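PDB 4G54: general Secretion Pathway Protein from Vibrio vulnificus, which is a periplasmic domain of the EpsAB fusion protein of the type II secretion system and probably binds peptidoglycan. Local coordinates for residues Leu37-Trp41 with His77-Leu81; Gln66-Leu72 with Leu118-Arg123; Ser56-Gln61 with Trp130-Arg135. Residues are numbered along the deposited sequence.

Around one antiparallel sheet, interaction 3 pairs strand 60-66 with 125-131, interaction 1 packs helix 30-40 on strand 79-85, and interaction 2 joins helix 69-73 to helix 115-121 and the weakly bonded strand 122-123. Centres of interactions 1 and 2 are about 16 Å apart; Leu72, Leu79, Leu81 and Leu118 touch. Centres of 1 and 3 are about 14 Å apart, sharing a cluster of Tyr38, Trp41, Phe60 and Pro131. Centres of 2 and 3 are about 25 Å apart, on opposite sides of the chain's centre. The segments run 37-41, 56-61, 66-72, 77-81, 118-123, 130-135. Interaction 1 crosses both others; interaction 2 falls between the segments of interaction 3. Segment 130-135 leads toward the putative peptidoglycan-binding region.

Interaction 1: Leu37-Trp41 with His77-Leu81; sequences LYKLW and HPLLL
Leu37, Pro78 and Trp41 carry most of this buried contact, which covers 272 Å² in total. Residues 37-40 are helical (helix 30-40), with phi/psi near -63/-33. His77 and Pro78 are extended and lead into strand 79-85. The closest CA atoms are those of Leu37 and Leu80, 6.9 Å apart.

Leu37 points toward the strand. Its t,p rotamer places Leu37 CD1 4.0 Å from Pro78 CB and Leu37 CD2 4.1 Å from Leu80 CB. Leu37 CD2 also lies 3.9 Å from the backbone atom Leu80 N.

Pro78 is met by two leucines of the helix. Besides Leu37, Leu40 brings its CD2 to 3.8 Å from Pro78 CB. Beyond the contact, Leu40 packs on Val93 and Leu95 of strand 88-97.

Trp41 starts sideways, but chi1 near -69° carries the indole toward His77. Trp41 CZ2 is 3.8 Å from His77 CB. The rings form an offset edge-to-face pair, with the Trp41 edge toward the His77 face, centroids 6.0 Å apart and planes at 62°. One water bridges the segments: it accepts from Trp41 NE1 at 2.9 Å and donates to Pro78 O at 2.7 Å. His77 ND1 also donates to Pro78 O, at 3.3 Å, so this carbonyl receives two bonds. No direct hydrogen bond joins the segments. Trp41 also meets Trp209 and Phe60 edge-to-face.

The arrangement is helix-on-sheet packing in the core of the GspA peptidase C39-like domain, with helix 30-40 against the antiparallel sheet.

Interaction 2: Gln66-Leu72 with Leu118-Arg123; sequences QLNWQEL and LMSLWR
A capping box opens helix 69-73, which packs here beside helix 115-121 and the weakly bonded strand that follows, about 122-123. Asn68 is the N-cap: Glu71 N donates to Asn68 OD1 at 2.8 Å, and Asn68 N donates to Glu71 OE1 at 2.9 Å. Residues 66-68 are extended, and Trp69 begins the helix. The backbones stay well apart. The nearest CA pairs are Gln66 with Arg123 at 8.3 Å and Trp69 with Met119 at 8.6 Å. The contact buries 319 Å² and has no clear hydrogen bond across it.

Apolar packing does most of the work. Leu72 and Leu118, both t,p, meet through their CD2 atoms at 4.0 Å. Leu118 CD2 also lies 3.7 Å from Trp69 CZ3. Leu72 packs further on Leu79 and Leu81, so the contact reaches strand 79-85 of the domain's sheet.

Aromatic contacts add to this. Met119 SD sits obliquely to Trp69, 5.2 Å from the centroid of its five-membered ring, a Met-aromatic contact. Trp122 has the largest buried area, 82 Å². The t chi1 brings its indole to residues 67-68 and Leu72, and Trp122 CH2 lies 4.1 Å from Leu67 CB and 3.5 Å from Leu67 O. Trp122 NE1 hydrogen-bonds to Glu125 O, outside the two segments. Leu72 CD2 makes a CH-pi contact over the Trp122 face, 4.0 Å from the six-membered ring centroid and 19° off its normal.

Interaction 3: Ser56-Gln61 with Trp130-Arg135; sequences STSIFQ and WPMPLR
Trp130 opens the pairing. It forms an antiparallel hydrogen-bonded pair with Gln61, their CA atoms 5.5 Å apart. Gln61 N donates to Trp130 O at 2.8 Å, and Trp130 N donates to Gln61 O at 3.1 Å. Both side chains lie on one face of the sheet. Gln61 CB stands over the indole, 3.6 Å from the centroid of the six-membered ring, a CH-pi contact.

Pro131 is the non-hydrogen-bonded partner of Phe60, with CA atoms 4.2 Å apart. Pro131 CB lies over the Phe60 face, 4.2 Å from the ring centroid, and Pro131 CD is 3.7 Å from Phe60 CE2. Ile59 CD1 lies 4.1 Å from Pro131 CB.

Beyond the paired residues, Met132 N donates to Ile59 O at 2.8 Å. Pro133 CD packs 4.2 Å from Ile59 CD1. Leu134 turns to helices 145-158 and 193-202.

Arg135 folds back, its NE bonded to Met132 O at 2.9 Å. Arg135 NH2 donates to Ile59 O at 2.9 Å, so this carbonyl accepts twice. Ser56 OG accepts from Arg135 NH1 at 3.0 Å and from Arg135 NH2 at 3.2 Å. Within 56-61, Ser58 OG accepts from Phe60 N at 3.0 Å in an ST turn.

The pairing of 60-61 with 130-131 is the end of an antiparallel strand pair at the outermost strand 60-66 of the GspA peptidase C39-like sheet, with Arg135 linking the adjoining loops.

Interaction 1: Leu37-Trp41 with His77-Leu81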
# COMPACT_ATOMS: atom_id res chain seq x y z
N LEU A 37 7.51 7.23 2.76
CA LEU A 37 6.34 6.50 2.22
C LEU A 37 5.15 6.60 3.15
O LEU A 37 4.02 6.80 2.69
CB LEU A 37 6.79 5.04 1.95
CG LEU A 37 5.74 4.16 1.29
CD1 LEU A 37 5.40 4.78 -0.02
CD2 LEU A 37 6.35 2.74 1.08
N TYR A 38 5.39 6.59 4.47
CA TYR A 38 4.25 6.77 5.37
C TYR A 38 3.64 8.18 5.23
O TYR A 38 2.42 8.34 5.39
CB TYR A 38 4.67 6.64 6.82
CG TYR A 38 4.63 5.21 7.37
CD1 TYR A 38 5.78 4.49 7.56
CD2 TYR A 38 3.39 4.57 7.67
CE1 TYR A 38 5.71 3.14 8.18
CE2 TYR A 38 3.31 3.31 8.15
CZ TYR A 38 4.46 2.62 8.45
OH TYR A 38 4.36 1.35 8.97
N LYS A 39 4.43 9.18 4.91
CA LYS A 39 3.82 10.51 4.77
C LYS A 39 2.78 10.53 3.61
O LYS A 39 1.79 11.27 3.64
CB LYS A 39 4.87 11.53 4.44
CG LYS A 39 5.90 11.75 5.48
CD LYS A 39 6.82 12.97 5.06
CE LYS A 39 8.12 12.87 5.81
NZ LYS A 39 9.08 13.92 5.36
N LEU A 40 3.03 9.76 2.53
CA LEU A 40 2.10 9.67 1.41
C LEU A 40 0.78 9.11 1.84
O LEU A 40 -0.25 9.45 1.25
CB LEU A 40 2.66 8.74 0.29
CG LEU A 40 3.35 9.38 -0.86
CD1 LEU A 40 4.59 9.82 -0.31
CD2 LEU A 40 3.60 8.37 -2.00
N TRP A 41 0.78 8.26 2.87
CA TRP A 41 -0.46 7.75 3.42
C TRP A 41 -1.07 8.71 4.45
O TRP A 41 -2.17 8.46 5.03
CB TRP A 41 -0.21 6.36 4.03
CG TRP A 41 0.09 5.31 3.02
CD1 TRP A 41 1.28 4.91 2.61
CD2 TRP A 41 -0.87 4.49 2.34
NE1 TRP A 41 1.19 3.88 1.68
CE2 TRP A 41 -0.16 3.60 1.51
CE3 TRP A 41 -2.27 4.44 2.39
CZ2 TRP A 41 -0.83 2.60 0.69
CZ3 TRP A 41 -2.93 3.48 1.59
CH2 TRP A 41 -2.20 2.62 0.75
N HIS A 77 -0.52 0.56 -5.26
CA HIS A 77 -0.28 1.75 -4.42
C HIS A 77 1.22 1.99 -4.45
O HIS A 77 2.03 1.21 -5.01
CB HIS A 77 -0.71 1.45 -2.95
CG HIS A 77 -0.33 0.07 -2.46
ND1 HIS A 77 0.93 -0.34 -2.11
CD2 HIS A 77 -1.17 -0.96 -2.16
CE1 HIS A 77 0.90 -1.59 -1.67
NE2 HIS A 77 -0.37 -2.01 -1.72
N PRO A 78 1.67 3.10 -3.93
CA PRO A 78 3.07 3.46 -3.98
C PRO A 78 3.93 2.43 -3.22
O PRO A 78 3.47 1.71 -2.33
CB PRO A 78 3.13 4.85 -3.30
CG PRO A 78 1.75 5.42 -3.63
CD PRO A 78 0.79 4.21 -3.49
N LEU A 79 5.21 2.36 -3.63
CA LEU A 79 6.20 1.43 -3.05
C LEU A 79 7.47 2.15 -2.81
O LEU A 79 7.73 3.27 -3.43
CB LEU A 79 6.54 0.31 -4.12
CG LEU A 79 5.36 -0.62 -4.41
CD1 LEU A 79 5.77 -1.59 -5.49
CD2 LEU A 79 4.93 -1.46 -3.22
N LEU A 80 8.38 1.57 -1.98
CA LEU A 80 9.75 2.14 -1.84
C LEU A 80 10.70 1.25 -2.69
O LEU A 80 10.67 0.00 -2.50
CB LEU A 80 10.18 2.10 -0.38
CG LEU A 80 11.57 2.76 -0.11
CD1 LEU A 80 11.45 4.33 -0.24
CD2 LEU A 80 11.97 2.39 1.34
N LEU A 81 11.42 1.88 -3.64
CA LEU A 81 12.31 1.09 -4.51
C LEU A 81 13.70 1.12 -3.88
O LEU A 81 14.19 2.17 -3.46
CB LEU A 81 12.41 1.72 -5.92
CG LEU A 81 11.06 1.88 -6.62
CD1 LEU A 81 11.38 2.39 -8.04
CD2 LEU A 81 10.29 0.57 -6.65
O HOH W 1 2.93 2.03 0.31

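Interaction 2: Gln66-Leu72 with Leu118-Arg123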
# COMPACT_ATOMS: atom_id res chain seq x y z
N GLN A 66 10.81 -9.10 -3.86
CA GLN A 66 11.55 -8.90 -5.15
C GLN A 66 10.54 -8.97 -6.26
O GLN A 66 9.76 -9.99 -6.34
CB GLN A 66 12.52 -10.06 -5.32
CG GLN A 66 13.71 -9.87 -4.55
CD GLN A 66 14.65 -8.86 -5.16
OE1 GLN A 66 14.83 -8.73 -6.41
NE2 GLN A 66 15.28 -8.13 -4.27
N LEU A 67 10.51 -7.92 -7.10
CA LEU A 67 9.51 -7.83 -8.21
C LEU A 67 10.27 -7.78 -9.51
O LEU A 67 11.43 -7.31 -9.52
CB LEU A 67 8.66 -6.56 -8.16
CG LEU A 67 7.42 -6.58 -7.27
CD1 LEU A 67 7.65 -7.25 -5.97
CD2 LEU A 67 6.76 -5.21 -7.10
N ASN A 68 9.60 -8.14 -10.59
CA ASN A 68 10.13 -7.82 -11.95
C ASN A 68 9.37 -6.59 -12.45
O ASN A 68 8.48 -6.00 -11.74
CB ASN A 68 10.07 -9.01 -12.89
CG ASN A 68 8.64 -9.53 -13.08
OD1 ASN A 68 7.73 -8.72 -13.27
ND2 ASN A 68 8.43 -10.85 -13.03
N TRP A 69 9.71 -6.08 -13.63
CA TRP A 69 9.13 -4.85 -14.12
C TRP A 69 7.66 -5.00 -14.47
O TRP A 69 6.88 -4.04 -14.26
CB TRP A 69 9.94 -4.45 -15.41
CG TRP A 69 9.37 -3.37 -16.21
CD1 TRP A 69 9.17 -3.41 -17.57
CD2 TRP A 69 8.99 -1.99 -15.81
NE1 TRP A 69 8.70 -2.20 -18.05
CE2 TRP A 69 8.58 -1.32 -17.00
CE3 TRP A 69 8.97 -1.29 -14.59
CZ2 TRP A 69 8.13 0.02 -17.01
CZ3 TRP A 69 8.53 0.04 -14.60
CH2 TRP A 69 8.15 0.68 -15.79
N GLN A 70 7.27 -6.18 -14.99
CA GLN A 70 5.84 -6.48 -15.28
C GLN A 70 5.08 -6.34 -13.94
O GLN A 70 4.06 -5.64 -13.86
CB GLN A 70 5.68 -7.89 -15.89
CG GLN A 70 4.20 -8.25 -16.02
CD GLN A 70 3.41 -7.58 -17.17
OE1 GLN A 70 3.87 -6.61 -17.84
NE2 GLN A 70 2.17 -8.11 -17.41
N GLU A 71 5.63 -6.92 -12.87
CA GLU A 71 4.93 -6.88 -11.56
C GLU A 71 4.90 -5.45 -11.00
O GLU A 71 3.85 -5.02 -10.46
CB GLU A 71 5.58 -7.85 -10.58
CG GLU A 71 5.35 -9.30 -10.92
CD GLU A 71 6.29 -10.27 -10.21
OE1 GLU A 71 7.40 -9.90 -9.74
OE2 GLU A 71 5.89 -11.47 -10.12
N LEU A 72 5.97 -4.68 -11.16
CA LEU A 72 6.03 -3.37 -10.60
C LEU A 72 4.93 -2.53 -11.27
O LEU A 72 4.22 -1.76 -10.62
CB LEU A 72 7.43 -2.77 -10.90
CG LEU A 72 7.62 -1.40 -10.20
CD1 LEU A 72 7.73 -1.69 -8.68
CD2 LEU A 72 8.89 -0.74 -10.66
N LEU A 118 15.32 3.71 -14.90
CA LEU A 118 14.97 2.86 -13.75
C LEU A 118 15.76 1.53 -13.70
O LEU A 118 16.37 1.12 -12.68
CB LEU A 118 13.45 2.53 -13.74
CG LEU A 118 13.06 1.55 -12.64
CD1 LEU A 118 13.20 2.17 -11.21
CD2 LEU A 118 11.58 1.26 -12.92
N MET A 119 15.82 0.86 -14.84
CA MET A 119 16.43 -0.46 -14.86
C MET A 119 17.91 -0.45 -14.66
O MET A 119 18.47 -1.49 -14.22
CB MET A 119 15.99 -1.21 -16.14
CG MET A 119 14.46 -1.54 -16.15
SD MET A 119 13.58 -2.14 -14.63
CE MET A 119 12.06 -1.40 -14.90
N SER A 120 18.57 0.69 -14.96
CA SER A 120 19.98 0.80 -14.72
C SER A 120 20.36 0.84 -13.21
O SER A 120 21.49 0.48 -12.85
CB SER A 120 20.53 1.97 -15.54
OG SER A 120 20.17 3.16 -14.87
N LEU A 121 19.38 1.13 -12.35
CA LEU A 121 19.63 1.35 -10.94
C LEU A 121 18.78 0.38 -10.06
O LEU A 121 19.14 0.13 -8.92
CB LEU A 121 19.24 2.80 -10.60
CG LEU A 121 20.21 3.88 -11.21
CD1 LEU A 121 19.86 5.24 -10.69
CD2 LEU A 121 21.69 3.55 -10.88
N TRP A 122 17.66 -0.14 -10.57
CA TRP A 122 16.76 -0.95 -9.72
C TRP A 122 17.00 -2.42 -10.05
O TRP A 122 16.93 -2.81 -11.26
CB TRP A 122 15.31 -0.56 -10.00
CG TRP A 122 14.31 -1.33 -9.19
CD1 TRP A 122 14.21 -1.42 -7.79
CD2 TRP A 122 13.25 -2.12 -9.73
NE1 TRP A 122 13.09 -2.21 -7.48
CE2 TRP A 122 12.54 -2.70 -8.65
CE3 TRP A 122 12.89 -2.47 -11.05
CZ2 TRP A 122 11.45 -3.55 -8.82
CZ3 TRP A 122 11.82 -3.35 -11.23
CH2 TRP A 122 11.06 -3.84 -10.12
N ARG A 123 17.22 -3.24 -9.01
CA ARG A 123 17.48 -4.66 -9.20
C ARG A 123 16.32 -5.53 -8.72
O ARG A 123 16.41 -6.75 -8.66
CB ARG A 123 18.81 -5.10 -8.56
CG ARG A 123 20.04 -4.41 -9.21
CD ARG A 123 21.36 -4.75 -8.48
NE ARG A 123 22.47 -3.90 -8.95
CZ ARG A 123 23.68 -3.74 -8.37
NH1 ARG A 123 24.00 -4.35 -7.23
NH2 ARG A 123 24.57 -2.93 -8.94

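Interaction 3: Ser56-Gln61 with Trp130-Arg135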
# COMPACT_ATOMS: atom_id res chain seq x y z
N SER A 56 3.83 -6.21 13.34
CA SER A 56 3.42 -4.83 13.10
C SER A 56 3.17 -4.12 14.42
O SER A 56 2.73 -4.67 15.38
CB SER A 56 2.09 -4.85 12.30
OG SER A 56 2.16 -5.70 11.15
N THR A 57 3.41 -2.81 14.37
CA THR A 57 3.22 -1.92 15.46
C THR A 57 2.00 -1.01 15.23
O THR A 57 1.60 -0.23 16.15
CB THR A 57 4.51 -0.96 15.59
OG1 THR A 57 4.98 -0.56 14.26
CG2 THR A 57 5.59 -1.84 16.29
N SER A 58 1.38 -1.13 14.05
CA SER A 58 0.16 -0.35 13.73
C SER A 58 -0.65 -1.26 12.78
O SER A 58 -0.22 -2.43 12.56
CB SER A 58 0.51 0.96 12.99
OG SER A 58 0.89 0.70 11.63
N ILE A 59 -1.76 -0.76 12.22
CA ILE A 59 -2.52 -1.60 11.28
C ILE A 59 -1.77 -1.79 9.95
O ILE A 59 -2.14 -2.63 9.17
CB ILE A 59 -3.92 -1.09 11.01
CG1 ILE A 59 -3.84 0.31 10.38
CG2 ILE A 59 -4.64 -1.07 12.42
CD1 ILE A 59 -5.06 0.72 9.51
N PHE A 60 -0.67 -1.06 9.73
CA PHE A 60 0.05 -1.22 8.48
C PHE A 60 0.87 -2.47 8.45
O PHE A 60 1.49 -2.89 9.50
CB PHE A 60 0.94 0.00 8.16
CG PHE A 60 0.26 1.13 7.45
CD1 PHE A 60 -0.65 1.89 8.13
CD2 PHE A 60 0.50 1.39 6.08
CE1 PHE A 60 -1.33 2.92 7.50
CE2 PHE A 60 -0.13 2.44 5.46
CZ PHE A 60 -1.08 3.18 6.10
N GLN A 61 0.94 -3.11 7.29
CA GLN A 61 1.89 -4.21 7.01
C GLN A 61 3.07 -3.60 6.26
O GLN A 61 2.89 -2.69 5.44
CB GLN A 61 1.25 -5.18 6.03
CG GLN A 61 1.64 -6.60 6.04
CD GLN A 61 1.27 -7.29 7.33
OE1 GLN A 61 0.12 -7.82 7.57
NE2 GLN A 61 2.24 -7.36 8.15
N TRP A 130 1.20 -1.16 3.39
CA TRP A 130 -0.26 -0.95 3.09
C TRP A 130 -1.02 -1.17 4.37
O TRP A 130 -0.60 -1.93 5.26
CB TRP A 130 -0.82 -1.95 2.00
CG TRP A 130 -0.77 -3.35 2.34
CD1 TRP A 130 -1.85 -4.09 2.72
CD2 TRP A 130 0.33 -4.24 2.35
NE1 TRP A 130 -1.50 -5.40 2.90
CE2 TRP A 130 -0.15 -5.51 2.73
CE3 TRP A 130 1.70 -4.11 2.05
CZ2 TRP A 130 0.63 -6.66 2.80
CZ3 TRP A 130 2.53 -5.25 2.16
CH2 TRP A 130 1.99 -6.50 2.49
N PRO A 131 -2.15 -0.48 4.50
CA PRO A 131 -3.01 -0.72 5.69
C PRO A 131 -3.69 -2.09 5.67
O PRO A 131 -4.28 -2.53 4.63
CB PRO A 131 -4.07 0.42 5.54
CG PRO A 131 -4.14 0.72 4.07
CD PRO A 131 -2.70 0.50 3.57
N MET A 132 -3.66 -2.78 6.80
CA MET A 132 -4.31 -4.12 6.87
C MET A 132 -4.97 -4.21 8.21
O MET A 132 -4.52 -4.92 9.08
CB MET A 132 -3.27 -5.24 6.61
CG MET A 132 -4.10 -6.54 6.52
SD MET A 132 -2.86 -7.79 5.96
CE MET A 132 -4.00 -9.13 5.98
N PRO A 133 -6.12 -3.56 8.40
CA PRO A 133 -6.85 -3.64 9.66
C PRO A 133 -7.51 -4.96 9.97
O PRO A 133 -7.81 -5.22 11.15
CB PRO A 133 -7.91 -2.57 9.50
CG PRO A 133 -8.23 -2.50 8.01
CD PRO A 133 -6.76 -2.60 7.50
N LEU A 134 -7.68 -5.82 8.93
CA LEU A 134 -8.39 -7.09 9.12
C LEU A 134 -7.41 -8.24 9.05
O LEU A 134 -6.83 -8.52 7.97
CB LEU A 134 -9.52 -7.32 8.11
CG LEU A 134 -10.47 -6.14 8.01
CD1 LEU A 134 -11.66 -6.51 6.98
CD2 LEU A 134 -11.12 -5.93 9.42
N ARG A 135 -7.11 -8.81 10.20
CA ARG A 135 -6.01 -9.79 10.26
C ARG A 135 -6.49 -11.10 10.82
O ARG A 135 -5.65 -11.96 11.12
CB ARG A 135 -4.91 -9.29 11.23
CG ARG A 135 -4.33 -7.93 10.78
CD ARG A 135 -3.00 -8.03 10.30
NE ARG A 135 -2.43 -6.70 10.02
CZ ARG A 135 -1.20 -6.36 10.29
NH1 ARG A 135 -0.40 -7.25 10.90
NH2 ARG A 135 -0.75 -5.12 9.91